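Local coordinates for ABC transporter periplasmic peptide-binding protein (Pseudoalteromonas, PDB 4QFL), which binds dipeptides, here Ala-Phe, in the periplasm and probably delivers them to an ABC transporter for uptake, at residues K89-T94 with S172-N177; V118-S123 with Y190-K195; E240-D245 with I527-A532. All coordinates share one frame; numbering follows the deposited sequence.

Interaction 1. Residues K89-T94 with S172-N177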
ATOM      1  N   LYS A  89     -25.205   8.617   3.585  1.00 27.22           N
ATOM      2  CA  LYS A  89     -24.816   8.413   4.975  1.00 26.16           C
ATOM      3  C   LYS A  89     -25.195   7.035   5.504  1.00 24.09           C
ATOM      4  O   LYS A  89     -24.929   6.713   6.656  1.00 25.77           O
ATOM      5  CB  LYS A  89     -25.418   9.499   5.859  1.00 27.50           C
ATOM      6  CG  LYS A  89     -25.110  10.898   5.386  1.00 27.57           C
ATOM      7  CD  LYS A  89     -25.606  11.936   6.374  1.00 29.35           C
ATOM      8  CE  LYS A  89     -24.725  11.984   7.606  1.00 28.46           C
ATOM      9  NZ  LYS A  89     -25.149  13.061   8.538  1.00 33.26           N
ATOM     10  N   SER A  90     -25.827   6.231   4.664  1.00 23.48           N
ATOM     11  CA  SER A  90     -26.145   4.856   5.026  1.00 25.02           C
ATOM     12  C   SER A  90     -25.788   3.927   3.876  1.00 25.38           C
ATOM     13  O   SER A  90     -26.229   4.129   2.746  1.00 26.44           O
ATOM     14  CB  SER A  90     -27.630   4.703   5.375  1.00 28.21           C
ATOM     15  OG  SER A  90     -27.979   5.514   6.486  1.00 27.14           O
ATOM     16  N   VAL A  91     -24.978   2.917   4.168  1.00 24.41           N
ATOM     17  CA  VAL A  91     -24.626   1.921   3.172  1.00 21.11           C
ATOM     18  C   VAL A  91     -25.024   0.549   3.704  1.00 22.65           C
ATOM     19  O   VAL A  91     -24.561   0.112   4.756  1.00 21.62           O
ATOM     20  CB  VAL A  91     -23.115   1.955   2.815  1.00 23.53           C
ATOM     21  CG1 VAL A  91     -22.834   1.123   1.563  1.00 21.13           C
ATOM     22  CG2 VAL A  91     -22.635   3.390   2.627  1.00 22.98           C
ATOM     23  N   THR A  92     -25.903  -0.119   2.972  1.00 26.16           N
ATOM     24  CA  THR A  92     -26.403  -1.421   3.353  1.00 22.13           C
ATOM     25  C   THR A  92     -25.688  -2.485   2.546  1.00 20.90           C
ATOM     26  O   THR A  92     -25.640  -2.423   1.316  1.00 23.87           O
ATOM     27  CB  THR A  92     -27.910  -1.505   3.081  1.00 23.68           C
ATOM     28  OG1 THR A  92     -28.588  -0.515   3.861  1.00 25.58           O
ATOM     29  CG2 THR A  92     -28.455  -2.876   3.431  1.00 23.71           C
ATOM     30  N   PHE A  93     -25.114  -3.457   3.239  1.00 22.98           N
ATOM     31  CA  PHE A  93     -24.528  -4.621   2.587  1.00 21.86           C
ATOM     32  C   PHE A  93     -25.372  -5.857   2.858  1.00 21.78           C
ATOM     33  O   PHE A  93     -25.676  -6.160   4.007  1.00 21.65           O
ATOM     34  CB  PHE A  93     -23.111  -4.884   3.122  1.00 21.55           C
ATOM     35  CG  PHE A  93     -22.106  -3.830   2.753  1.00 20.64           C
ATOM     36  CD1 PHE A  93     -21.378  -3.928   1.575  1.00 20.62           C
ATOM     37  CD2 PHE A  93     -21.874  -2.755   3.588  1.00 22.34           C
ATOM     38  CE1 PHE A  93     -20.453  -2.967   1.234  1.00 18.75           C
ATOM     39  CE2 PHE A  93     -20.947  -1.788   3.251  1.00 23.01           C
ATOM     40  CZ  PHE A  93     -20.234  -1.897   2.072  1.00 20.70           C
ATOM     41  N   THR A  94     -25.746  -6.570   1.802  1.00 22.68           N
ATOM     42  CA  THR A  94     -26.340  -7.895   1.946  1.00 23.87           C
ATOM     43  C   THR A  94     -25.205  -8.898   1.877  1.00 22.20           C
ATOM     44  O   THR A  94     -24.328  -8.775   1.030  1.00 23.29           O
ATOM     45  CB  THR A  94     -27.339  -8.227   0.810  1.00 22.75           C
ATOM     46  OG1 THR A  94     -28.245  -7.138   0.620  1.00 23.90           O
ATOM     47  CG2 THR A  94     -28.122  -9.484   1.141  1.00 22.18           C
ATOM     48  N   SER A 172     -17.355  10.129  -0.779  1.00 19.21           N
ATOM     49  CA  SER A 172     -17.525   9.422  -2.037  1.00 18.36           C
ATOM     50  C   SER A 172     -16.482   8.341  -2.234  1.00 18.65           C
ATOM     51  O   SER A 172     -16.567   7.567  -3.176  1.00 21.19           O
ATOM     52  CB  SER A 172     -17.521  10.393  -3.216  1.00 21.27           C
ATOM     53  OG  SER A 172     -16.395  11.251  -3.183  1.00 20.65           O
ATOM     54  N   SER A 173     -15.505   8.274  -1.335  1.00 20.31           N
ATOM     55  CA  SER A 173     -14.442   7.280  -1.453  1.00 17.91           C
ATOM     56  C   SER A 173     -14.746   6.070  -0.604  1.00 20.05           C
ATOM     57  O   SER A 173     -13.965   5.130  -0.557  1.00 21.55           O
ATOM     58  CB  SER A 173     -13.104   7.874  -1.015  1.00 19.09           C
ATOM     59  OG  SER A 173     -13.186   8.336   0.323  1.00 20.41           O
ATOM     60  N   PHE A 174     -15.888   6.081   0.065  1.00 18.49           N
ATOM     61  CA  PHE A 174     -16.136   5.086   1.104  1.00 19.28           C
ATOM     62  C   PHE A 174     -16.090   3.622   0.623  1.00 19.68           C
ATOM     63  O   PHE A 174     -15.321   2.813   1.140  1.00 17.71           O
ATOM     64  CB  PHE A 174     -17.449   5.382   1.821  1.00 20.33           C
ATOM     65  CG  PHE A 174     -17.797   4.371   2.850  1.00 20.01           C
ATOM     66  CD1 PHE A 174     -17.187   4.403   4.086  1.00 21.59           C
ATOM     67  CD2 PHE A 174     -18.711   3.363   2.569  1.00 21.82           C
ATOM     68  CE1 PHE A 174     -17.496   3.451   5.040  1.00 24.98           C
ATOM     69  CE2 PHE A 174     -19.018   2.415   3.508  1.00 20.91           C
ATOM     70  CZ  PHE A 174     -18.413   2.456   4.747  1.00 21.38           C
ATOM     71  N   LEU A 175     -16.909   3.275  -0.362  1.00 20.76           N
ATOM     72  CA  LEU A 175     -16.854   1.915  -0.900  1.00 22.38           C
ATOM     73  C   LEU A 175     -15.448   1.549  -1.391  1.00 20.08           C
ATOM     74  O   LEU A 175     -15.003   0.420  -1.206  1.00 19.62           O
ATOM     75  CB  LEU A 175     -17.873   1.711  -2.025  1.00 21.16           C
ATOM     76  CG  LEU A 175     -19.314   1.439  -1.596  1.00 20.24           C
ATOM     77  CD1 LEU A 175     -20.122   1.015  -2.788  1.00 19.39           C
ATOM     78  CD2 LEU A 175     -19.344   0.360  -0.542  1.00 23.44           C
ATOM     79  N   ALA A 176     -14.752   2.494  -2.021  1.00 22.42           N
ATOM     80  CA  ALA A 176     -13.391   2.221  -2.503  1.00 21.45           C
ATOM     81  C   ALA A 176     -12.540   1.768  -1.332  1.00 16.99           C
ATOM     82  O   ALA A 176     -11.811   0.782  -1.423  1.00 18.85           O
ATOM     83  CB  ALA A 176     -12.785   3.448  -3.177  1.00 17.58           C
ATOM     84  N   ASN A 177     -12.657   2.477  -0.221  1.00 18.61           N
ATOM     85  CA  ASN A 177     -11.924   2.112   0.987  1.00 18.54           C
ATOM     86  C   ASN A 177     -12.355   0.765   1.560  1.00 17.31           C
ATOM     87  O   ASN A 177     -11.539   0.043   2.121  1.00 17.94           O
ATOM     88  CB  ASN A 177     -12.030   3.210   2.042  1.00 14.73           C
ATOM     89  CG  ASN A 177     -11.296   4.460   1.648  1.00 15.06           C
ATOM     90  OD1 ASN A 177     -10.216   4.406   1.073  1.00 17.95           O
ATOM     91  ND2 ASN A 177     -11.880   5.599   1.950  1.00 16.96           N
TER
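Val-91 and Phe-93 of the strand reach across to Phe-174 and Leu-175, packing the short helix 174-178 against one face of the four-stranded antiparallel sheet of this solute-binding protein. The two residues, two apart on strand 90-95, present their side chains on the same face, while Phe-174 and Leu-175 are neighbours on the first turn of the helix. The backbones stay well apart, with 8.8 Å between the CA atoms of Val-91 and Leu-175, and the gap is bridged entirely by hydrocarbon.

Val-91 can be followed outward from its CB, which already lies 4.2 Å from Phe-174 CE2. Its two methyls then part company. CG2, opposite the carbonyl carbon and next to the backbone N, meets the CD2-CE2 part of the Phe-174 ring obliquely, 3.8 Å from CE2 and slightly farther from CD2. CG1, turned away from the backbone N (chi1 -168°), goes instead to Leu-175 and sits 4.1 Å from its CD2. One valine thus spreads over two consecutive helical residues.

Phe-93 leaves the strand at a slant to the helix, but its far end swings in. The ring and the leucine run past each other in opposite directions, and the Leu-175 methyl CD2 touches both Val-91 and Phe-93.

The surroundings complete the apolar layer: Trp-82 of strand 79-84 touches both Phe-93 and Leu-175, and Leu-167 of strand 162-167 lies against Phe-174. At the junction itself, Leu-175 CD2 comes to 3.6 Å from Phe-93 CZ and 3.9 Å from Phe-93 CE1.

Interaction 2. Residues V118-S123 with Y190-K195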
ATOM      1  N   VAL A 118     -19.056  -8.977  10.495  1.00 21.83           N
ATOM      2  CA  VAL A 118     -18.871  -7.687   9.848  1.00 17.77           C
ATOM      3  C   VAL A 118     -18.847  -6.594  10.896  1.00 18.34           C
ATOM      4  O   VAL A 118     -17.953  -5.739  10.907  1.00 20.40           O
ATOM      5  CB  VAL A 118     -19.979  -7.423   8.826  1.00 20.22           C
ATOM      6  CG1 VAL A 118     -19.849  -6.030   8.225  1.00 19.15           C
ATOM      7  CG2 VAL A 118     -19.938  -8.490   7.734  1.00 21.48           C
ATOM      8  N   ILE A 119     -19.825  -6.634  11.794  1.00 20.49           N
ATOM      9  CA  ILE A 119     -19.916  -5.632  12.834  1.00 19.33           C
ATOM     10  C   ILE A 119     -18.688  -5.685  13.728  1.00 19.34           C
ATOM     11  O   ILE A 119     -18.148  -4.647  14.096  1.00 20.42           O
ATOM     12  CB  ILE A 119     -21.220  -5.765  13.639  1.00 21.76           C
ATOM     13  CG1 ILE A 119     -22.412  -5.680  12.681  1.00 19.67           C
ATOM     14  CG2 ILE A 119     -21.311  -4.661  14.657  1.00 16.60           C
ATOM     15  CD1 ILE A 119     -23.709  -6.245  13.222  1.00 20.38           C
ATOM     16  N   PHE A 120     -18.220  -6.886  14.059  1.00 18.27           N
ATOM     17  CA  PHE A 120     -17.025  -6.991  14.886  1.00 18.20           C
ATOM     18  C   PHE A 120     -15.772  -6.486  14.193  1.00 20.03           C
ATOM     19  O   PHE A 120     -15.012  -5.695  14.752  1.00 20.20           O
ATOM     20  CB  PHE A 120     -16.749  -8.416  15.325  1.00 20.90           C
ATOM     21  CG  PHE A 120     -15.369  -8.587  15.891  1.00 20.27           C
ATOM     22  CD1 PHE A 120     -15.095  -8.212  17.206  1.00 22.99           C
ATOM     23  CD2 PHE A 120     -14.334  -9.068  15.105  1.00 19.07           C
ATOM     24  CE1 PHE A 120     -13.812  -8.348  17.737  1.00 23.52           C
ATOM     25  CE2 PHE A 120     -13.042  -9.206  15.625  1.00 21.55           C
ATOM     26  CZ  PHE A 120     -12.779  -8.842  16.939  1.00 19.77           C
ATOM     27  N   THR A 121     -15.533  -6.998  12.996  1.00 18.83           N
ATOM     28  CA  THR A 121     -14.354  -6.632  12.216  1.00 20.84           C
ATOM     29  C   THR A 121     -14.205  -5.126  12.065  1.00 19.53           C
ATOM     30  O   THR A 121     -13.119  -4.557  12.268  1.00 18.22           O
ATOM     31  CB  THR A 121     -14.418  -7.253  10.813  1.00 17.26           C
ATOM     32  OG1 THR A 121     -14.449  -8.677  10.929  1.00 17.38           O
ATOM     33  CG2 THR A 121     -13.203  -6.828   9.993  1.00 18.64           C
ATOM     34  N   PHE A 122     -15.302  -4.477  11.696  1.00 18.01           N
ATOM     35  CA  PHE A 122     -15.235  -3.050  11.401  1.00 21.05           C
ATOM     36  C   PHE A 122     -15.454  -2.134  12.606  1.00 22.95           C
ATOM     37  O   PHE A 122     -14.902  -1.034  12.649  1.00 21.97           O
ATOM     38  CB  PHE A 122     -16.081  -2.693  10.167  1.00 20.27           C
ATOM     39  CG  PHE A 122     -15.554  -3.331   8.905  1.00 23.16           C
ATOM     40  CD1 PHE A 122     -14.441  -2.808   8.266  1.00 20.98           C
ATOM     41  CD2 PHE A 122     -16.116  -4.497   8.411  1.00 21.51           C
ATOM     42  CE1 PHE A 122     -13.928  -3.406   7.149  1.00 18.73           C
ATOM     43  CE2 PHE A 122     -15.600  -5.102   7.289  1.00 20.25           C
ATOM     44  CZ  PHE A 122     -14.498  -4.557   6.663  1.00 19.70           C
ATOM     45  N   SER A 123     -16.207  -2.589  13.602  1.00 18.39           N
ATOM     46  CA  SER A 123     -16.309  -1.809  14.821  1.00 20.53           C
ATOM     47  C   SER A 123     -14.991  -1.865  15.592  1.00 20.99           C
ATOM     48  O   SER A 123     -14.711  -0.977  16.385  1.00 22.64           O
ATOM     49  CB  SER A 123     -17.484  -2.248  15.694  1.00 20.22           C
ATOM     50  OG  SER A 123     -17.252  -3.517  16.272  1.00 22.96           O
ATOM     51  N   TYR A 190     -13.773 -16.602  16.709  1.00 21.27           N
ATOM     52  CA  TYR A 190     -12.378 -16.773  17.084  1.00 21.42           C
ATOM     53  C   TYR A 190     -12.007 -15.697  18.087  1.00 20.82           C
ATOM     54  O   TYR A 190     -11.464 -15.988  19.151  1.00 19.98           O
ATOM     55  CB  TYR A 190     -11.489 -16.683  15.841  1.00 20.18           C
ATOM     56  CG  TYR A 190     -10.005 -16.898  16.073  1.00 22.83           C
ATOM     57  CD1 TYR A 190      -9.541 -17.886  16.935  1.00 22.57           C
ATOM     58  CD2 TYR A 190      -9.070 -16.130  15.405  1.00 20.09           C
ATOM     59  CE1 TYR A 190      -8.190 -18.079  17.138  1.00 20.94           C
ATOM     60  CE2 TYR A 190      -7.724 -16.317  15.596  1.00 20.75           C
ATOM     61  CZ  TYR A 190      -7.283 -17.293  16.465  1.00 20.50           C
ATOM     62  OH  TYR A 190      -5.926 -17.481  16.649  1.00 22.45           O
ATOM     63  N   ALA A 191     -12.325 -14.454  17.754  1.00 21.33           N
ATOM     64  CA  ALA A 191     -11.975 -13.326  18.621  1.00 20.31           C
ATOM     65  C   ALA A 191     -12.569 -13.447  20.019  1.00 21.34           C
ATOM     66  O   ALA A 191     -11.896 -13.169  21.004  1.00 21.25           O
ATOM     67  CB  ALA A 191     -12.394 -12.019  17.986  1.00 21.54           C
ATOM     68  N   MET A 192     -13.830 -13.859  20.099  1.00 22.67           N
ATOM     69  CA  MET A 192     -14.512 -14.026  21.381  1.00 23.18           C
ATOM     70  C   MET A 192     -13.974 -15.227  22.160  1.00 25.66           C
ATOM     71  O   MET A 192     -13.943 -15.223  23.391  1.00 26.30           O
ATOM     72  CB  MET A 192     -16.022 -14.159  21.158  1.00 25.45           C
ATOM     73  CG  MET A 192     -16.694 -12.868  20.723  1.00 22.06           C
ATOM     74  SD  MET A 192     -16.050 -11.448  21.643  1.00 29.62           S
ATOM     75  CE  MET A 192     -14.983 -10.697  20.422  1.00 25.38           C
ATOM     76  N   ALA A 193     -13.541 -16.245  21.429  1.00 26.36           N
ATOM     77  CA  ALA A 193     -12.908 -17.421  22.018  1.00 24.28           C
ATOM     78  C   ALA A 193     -11.578 -17.075  22.690  1.00 28.45           C
ATOM     79  O   ALA A 193     -11.345 -17.418  23.852  1.00 30.30           O
ATOM     80  CB  ALA A 193     -12.689 -18.477  20.954  1.00 28.18           C
ATOM     81  N   LEU A 194     -10.700 -16.410  21.949  1.00 23.06           N
ATOM     82  CA  LEU A 194      -9.419 -15.981  22.488  1.00 24.21           C
ATOM     83  C   LEU A 194      -9.585 -15.063  23.697  1.00 25.04           C
ATOM     84  O   LEU A 194      -8.850 -15.170  24.676  1.00 26.07           O
ATOM     85  CB  LEU A 194      -8.604 -15.281  21.402  1.00 22.38           C
ATOM     86  CG  LEU A 194      -8.100 -16.149  20.252  1.00 21.39           C
ATOM     87  CD1 LEU A 194      -7.313 -15.292  19.288  1.00 21.11           C
ATOM     88  CD2 LEU A 194      -7.232 -17.266  20.779  1.00 23.03           C
ATOM     89  N   LYS A 195     -10.553 -14.158  23.620  1.00 24.12           N
ATOM     90  CA  LYS A 195     -10.854 -13.259  24.731  1.00 25.91           C
ATOM     91  C   LYS A 195     -11.126 -14.049  26.008  1.00 27.28           C
ATOM     92  O   LYS A 195     -10.584 -13.737  27.069  1.00 30.13           O
ATOM     93  CB  LYS A 195     -12.043 -12.358  24.387  1.00 24.87           C
ATOM     94  CG  LYS A 195     -12.483 -11.415  25.485  1.00 24.99           C
ATOM     95  CD  LYS A 195     -13.565 -10.471  24.982  1.00 25.09           C
ATOM     96  CE  LYS A 195     -14.367  -9.870  26.128  1.00 28.18           C
ATOM     97  NZ  LYS A 195     -13.554  -8.996  27.019  1.00 34.35           N
TER
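Phe-120 and Ala-191 are the nearest CA pair, 8.9 Å apart, between segments 118-123 and 190-195, which lie on helices 115-126 and 188-196. This is helix-helix packing through a large-to-small pair: a phenylalanine from one helix reaches to an alanine on the other. Both segments are regular helix, with backbone bonds of the i to i+4 kind such as Ser-123 N to Ile-119 O and Lys-195 N to Ala-191 O.

Phe-120 bridges the gap. With CG swung away from its backbone N (chi1 166°), the ring projects toward helix 188-196, and its outer atoms do the touching. The Ala-191 methyl CB lies 3.4 Å from Phe-120 CZ and 3.7 Å from Phe-120 CE2, a close fit at the end of the ring.

Met-192 meets the neighbouring part of the ring. It leaves its helix to one side of the partner segment, but bends at chi2 (-41°) and chi3 (104°) carry the terminal methyl back, leaving CE 3.8 Å from Phe-120 CE1. Two successive residues of the second helix thus touch the ring.

Tyr-132 ties the two sides together: its ring meets that of Phe-120 almost at right angles, and its OH bonds to Ala-191 O. On helix 115-126, Ile-119 and Phe-122 pack on Ile-155 of strand 152-159.

One turn beyond Ile-119, Ser-123 folds its hydroxyl back on the helix. Ser-123 OG donates to Ile-119 O at 2.6 Å, from the opposite face of the carbonyl plane to Ser-123 N.

Interaction 3. Residues E240-D245 with I527-A532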
ATOM      1  N   GLU A 240      -2.092 -27.090  -3.341  1.00 25.58           N
ATOM      2  CA  GLU A 240      -2.184 -27.790  -2.060  1.00 30.31           C
ATOM      3  C   GLU A 240      -1.432 -27.030  -0.972  1.00 27.00           C
ATOM      4  O   GLU A 240      -1.878 -26.926   0.180  1.00 23.26           O
ATOM      5  CB  GLU A 240      -1.590 -29.198  -2.177  1.00 31.19           C
ATOM      6  CG  GLU A 240      -2.379 -30.148  -3.057  1.00 32.28           C
ATOM      7  CD  GLU A 240      -3.686 -30.570  -2.427  1.00 37.72           C
ATOM      8  OE1 GLU A 240      -3.747 -30.657  -1.176  1.00 36.21           O
ATOM      9  OE2 GLU A 240      -4.654 -30.810  -3.185  1.00 42.05           O
ATOM     10  N   GLN A 241      -0.271 -26.521  -1.358  1.00 28.29           N
ATOM     11  CA  GLN A 241       0.625 -25.859  -0.439  1.00 25.99           C
ATOM     12  C   GLN A 241       1.161 -24.579  -1.048  1.00 23.94           C
ATOM     13  O   GLN A 241       1.427 -24.509  -2.246  1.00 24.86           O
ATOM     14  CB  GLN A 241       1.800 -26.764  -0.095  1.00 29.87           C
ATOM     15  CG  GLN A 241       1.525 -27.783   0.975  1.00 34.74           C
ATOM     16  CD  GLN A 241       2.817 -28.387   1.505  1.00 42.22           C
ATOM     17  OE1 GLN A 241       3.914 -27.982   1.100  1.00 39.40           O
ATOM     18  NE2 GLN A 241       2.698 -29.358   2.413  1.00 43.19           N
ATOM     19  N   LEU A 242       1.315 -23.574  -0.200  1.00 20.37           N
ATOM     20  CA  LEU A 242       1.893 -22.300  -0.572  1.00 22.35           C
ATOM     21  C   LEU A 242       2.899 -21.938   0.501  1.00 23.75           C
ATOM     22  O   LEU A 242       2.529 -21.763   1.664  1.00 22.01           O
ATOM     23  CB  LEU A 242       0.814 -21.224  -0.587  1.00 24.63           C
ATOM     24  CG  LEU A 242       0.515 -20.497  -1.890  1.00 27.99           C
ATOM     25  CD1 LEU A 242      -0.482 -19.374  -1.596  1.00 25.04           C
ATOM     26  CD2 LEU A 242       1.801 -19.957  -2.504  1.00 24.18           C
ATOM     27  N   VAL A 243       4.170 -21.835   0.127  1.00 19.99           N
ATOM     28  CA  VAL A 243       5.179 -21.361   1.052  1.00 20.34           C
ATOM     29  C   VAL A 243       5.741 -20.041   0.534  1.00 19.37           C
ATOM     30  O   VAL A 243       5.984 -19.890  -0.661  1.00 18.09           O
ATOM     31  CB  VAL A 243       6.332 -22.380   1.221  1.00 22.30           C
ATOM     32  CG1 VAL A 243       7.216 -21.988   2.397  1.00 23.37           C
ATOM     33  CG2 VAL A 243       5.782 -23.786   1.417  1.00 24.70           C
ATOM     34  N   TYR A 244       5.908 -19.082   1.442  1.00 20.23           N
ATOM     35  CA  TYR A 244       6.650 -17.856   1.165  1.00 20.68           C
ATOM     36  C   TYR A 244       8.051 -17.956   1.769  1.00 20.37           C
ATOM     37  O   TYR A 244       8.216 -18.224   2.963  1.00 21.16           O
ATOM     38  CB  TYR A 244       5.931 -16.634   1.735  1.00 18.24           C
ATOM     39  CG  TYR A 244       4.618 -16.331   1.078  1.00 18.50           C
ATOM     40  CD1 TYR A 244       3.465 -17.005   1.452  1.00 18.94           C
ATOM     41  CD2 TYR A 244       4.529 -15.383   0.079  1.00 17.43           C
ATOM     42  CE1 TYR A 244       2.259 -16.738   0.850  1.00 17.89           C
ATOM     43  CE2 TYR A 244       3.322 -15.111  -0.539  1.00 17.12           C
ATOM     44  CZ  TYR A 244       2.190 -15.789  -0.140  1.00 18.58           C
ATOM     45  OH  TYR A 244       0.985 -15.522  -0.734  1.00 19.26           O
ATOM     46  N   ASP A 245       9.052 -17.740   0.926  1.00 20.63           N
ATOM     47  CA  ASP A 245      10.442 -17.780   1.338  1.00 18.65           C
ATOM     48  C   ASP A 245      10.879 -16.342   1.547  1.00 18.72           C
ATOM     49  O   ASP A 245      11.033 -15.595   0.592  1.00 19.69           O
ATOM     50  CB  ASP A 245      11.275 -18.442   0.238  1.00 22.17           C
ATOM     51  CG  ASP A 245      12.748 -18.518   0.572  1.00 21.98           C
ATOM     52  OD1 ASP A 245      13.195 -17.769   1.455  1.00 22.97           O
ATOM     53  OD2 ASP A 245      13.465 -19.322  -0.062  1.00 25.72           O
ATOM     54  N   ILE A 527      -0.949  -8.346  -4.583  1.00 21.39           N
ATOM     55  CA  ILE A 527      -0.837  -9.565  -5.367  1.00 20.33           C
ATOM     56  C   ILE A 527      -1.831 -10.606  -4.849  1.00 21.34           C
ATOM     57  O   ILE A 527      -2.130 -10.633  -3.660  1.00 18.83           O
ATOM     58  CB  ILE A 527       0.603 -10.118  -5.263  1.00 19.89           C
ATOM     59  CG1 ILE A 527       1.495  -9.485  -6.335  1.00 26.09           C
ATOM     60  CG2 ILE A 527       0.612 -11.620  -5.364  1.00 22.37           C
ATOM     61  CD1 ILE A 527       2.910  -9.138  -5.856  1.00 26.17           C
ATOM     62  N   SER A 528      -2.355 -11.449  -5.740  1.00 21.22           N
ATOM     63  CA  SER A 528      -3.217 -12.553  -5.309  1.00 19.17           C
ATOM     64  C   SER A 528      -2.793 -13.873  -5.915  1.00 20.33           C
ATOM     65  O   SER A 528      -2.542 -13.959  -7.116  1.00 20.19           O
ATOM     66  CB  SER A 528      -4.685 -12.286  -5.639  1.00 20.41           C
ATOM     67  OG  SER A 528      -5.483 -13.427  -5.364  1.00 19.78           O
ATOM     68  N   LEU A 529      -2.708 -14.894  -5.066  1.00 19.56           N
ATOM     69  CA  LEU A 529      -2.420 -16.258  -5.505  1.00 20.01           C
ATOM     70  C   LEU A 529      -3.658 -17.131  -5.371  1.00 17.12           C
ATOM     71  O   LEU A 529      -3.569 -18.351  -5.406  1.00 19.33           O
ATOM     72  CB  LEU A 529      -1.276 -16.862  -4.693  1.00 20.36           C
ATOM     73  CG  LEU A 529       0.070 -16.129  -4.670  1.00 19.46           C
ATOM     74  CD1 LEU A 529       1.079 -16.909  -3.839  1.00 21.64           C
ATOM     75  CD2 LEU A 529       0.614 -15.877  -6.066  1.00 21.95           C
ATOM     76  N   ALA A 530      -4.810 -16.491  -5.215  1.00 20.11           N
ATOM     77  CA  ALA A 530      -6.083 -17.187  -5.063  1.00 20.48           C
ATOM     78  C   ALA A 530      -6.370 -18.173  -6.194  1.00 22.75           C
ATOM     79  O   ALA A 530      -6.960 -19.229  -5.964  1.00 24.66           O
ATOM     80  CB  ALA A 530      -7.226 -16.183  -4.942  1.00 19.15           C
ATOM     81  N   ASN A 531      -5.969 -17.822  -7.414  1.00 22.85           N
ATOM     82  CA  ASN A 531      -6.224 -18.678  -8.575  1.00 24.74           C
ATOM     83  C   ASN A 531      -4.976 -19.331  -9.148  1.00 21.29           C
ATOM     84  O   ASN A 531      -5.009 -19.921 -10.228  1.00 21.37           O
ATOM     85  CB  ASN A 531      -6.936 -17.897  -9.677  1.00 25.17           C
ATOM     86  CG  ASN A 531      -8.354 -17.550  -9.314  1.00 29.02           C
ATOM     87  OD1 ASN A 531      -9.250 -18.403  -9.357  1.00 33.51           O
ATOM     88  ND2 ASN A 531      -8.575 -16.294  -8.950  1.00 29.43           N
ATOM     89  N   ALA A 532      -3.875 -19.225  -8.420  1.00 23.78           N
ATOM     90  CA  ALA A 532      -2.616 -19.814  -8.862  1.00 24.53           C
ATOM     91  C   ALA A 532      -2.700 -21.335  -8.962  1.00 24.89           C
ATOM     92  O   ALA A 532      -3.431 -21.982  -8.211  1.00 23.03           O
ATOM     93  CB  ALA A 532      -1.493 -19.416  -7.920  1.00 21.40           C
TER
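Leu-529 CD1 touches both Leu-242 and Tyr-244, two residues on the same face of strand 241-246, which pairs with strands 30-35 (parallel) and 223-228 (antiparallel), so that the loop 527-532 near the C-terminus packs on that face. Leu-242 CD2 lies 3.4 Å from Leu-529 CD1, tighter than an ordinary methyl contact, with Leu-242 CD1 at 3.7 Å. Tyr-244 OH also stands 3.4 Å from Leu-529 CD1, a van der Waals contact of a methyl with the hydroxyl oxygen; the nearest ring carbon, Tyr-244 CZ, is 4.0 Å from the same methyl.

Tyr-244 does not leave the strand pointing at the loop; with CG beside the backbone N, chi1 -66° sets the ring so that its hydroxyl end meets the leucine, the two arriving from opposite directions.

Farther out, Tyr-33 of the parallel neighbour strand 30-35 touches Leu-529 and meets the Tyr-244 ring, while Gln-59 of helix 50-60 lies against both residues. Tyr-213 OH bonds to the Leu-529 carbonyl.

Two turns shape the loop: a type I beta turn from Leu-529 to Ala-532 and, overlapping its start, an ST turn closed by Ala-530 N donating to Ser-528 OG, 3.1 Å away, with an N-H...O angle of 161°.

Along the chain, interactions 1 and 2 interlock: strand 90-95 is followed by helix 115-126, and helix 174-178 by helix 188-196, so their segments alternate. Their centres lie 21 Å apart and their nearest atoms about 6 Å. Strand 162-167 of the four-stranded antiparallel sheet links them, since it pairs with strand 90-95 and carries Val-163 and Phe-165, on which Val-118 packs. Interaction 3 comes later and apart, its centre 30 Å from interaction 1 and 26 Å from interaction 2, on a different set of strands. There a loop near the C-terminus packs on strand 241-246, with Tyr-244 still about 14 Å from the bound phenylalanine. None of the touching residues belongs to the ligand pocket: all three contacts are packing.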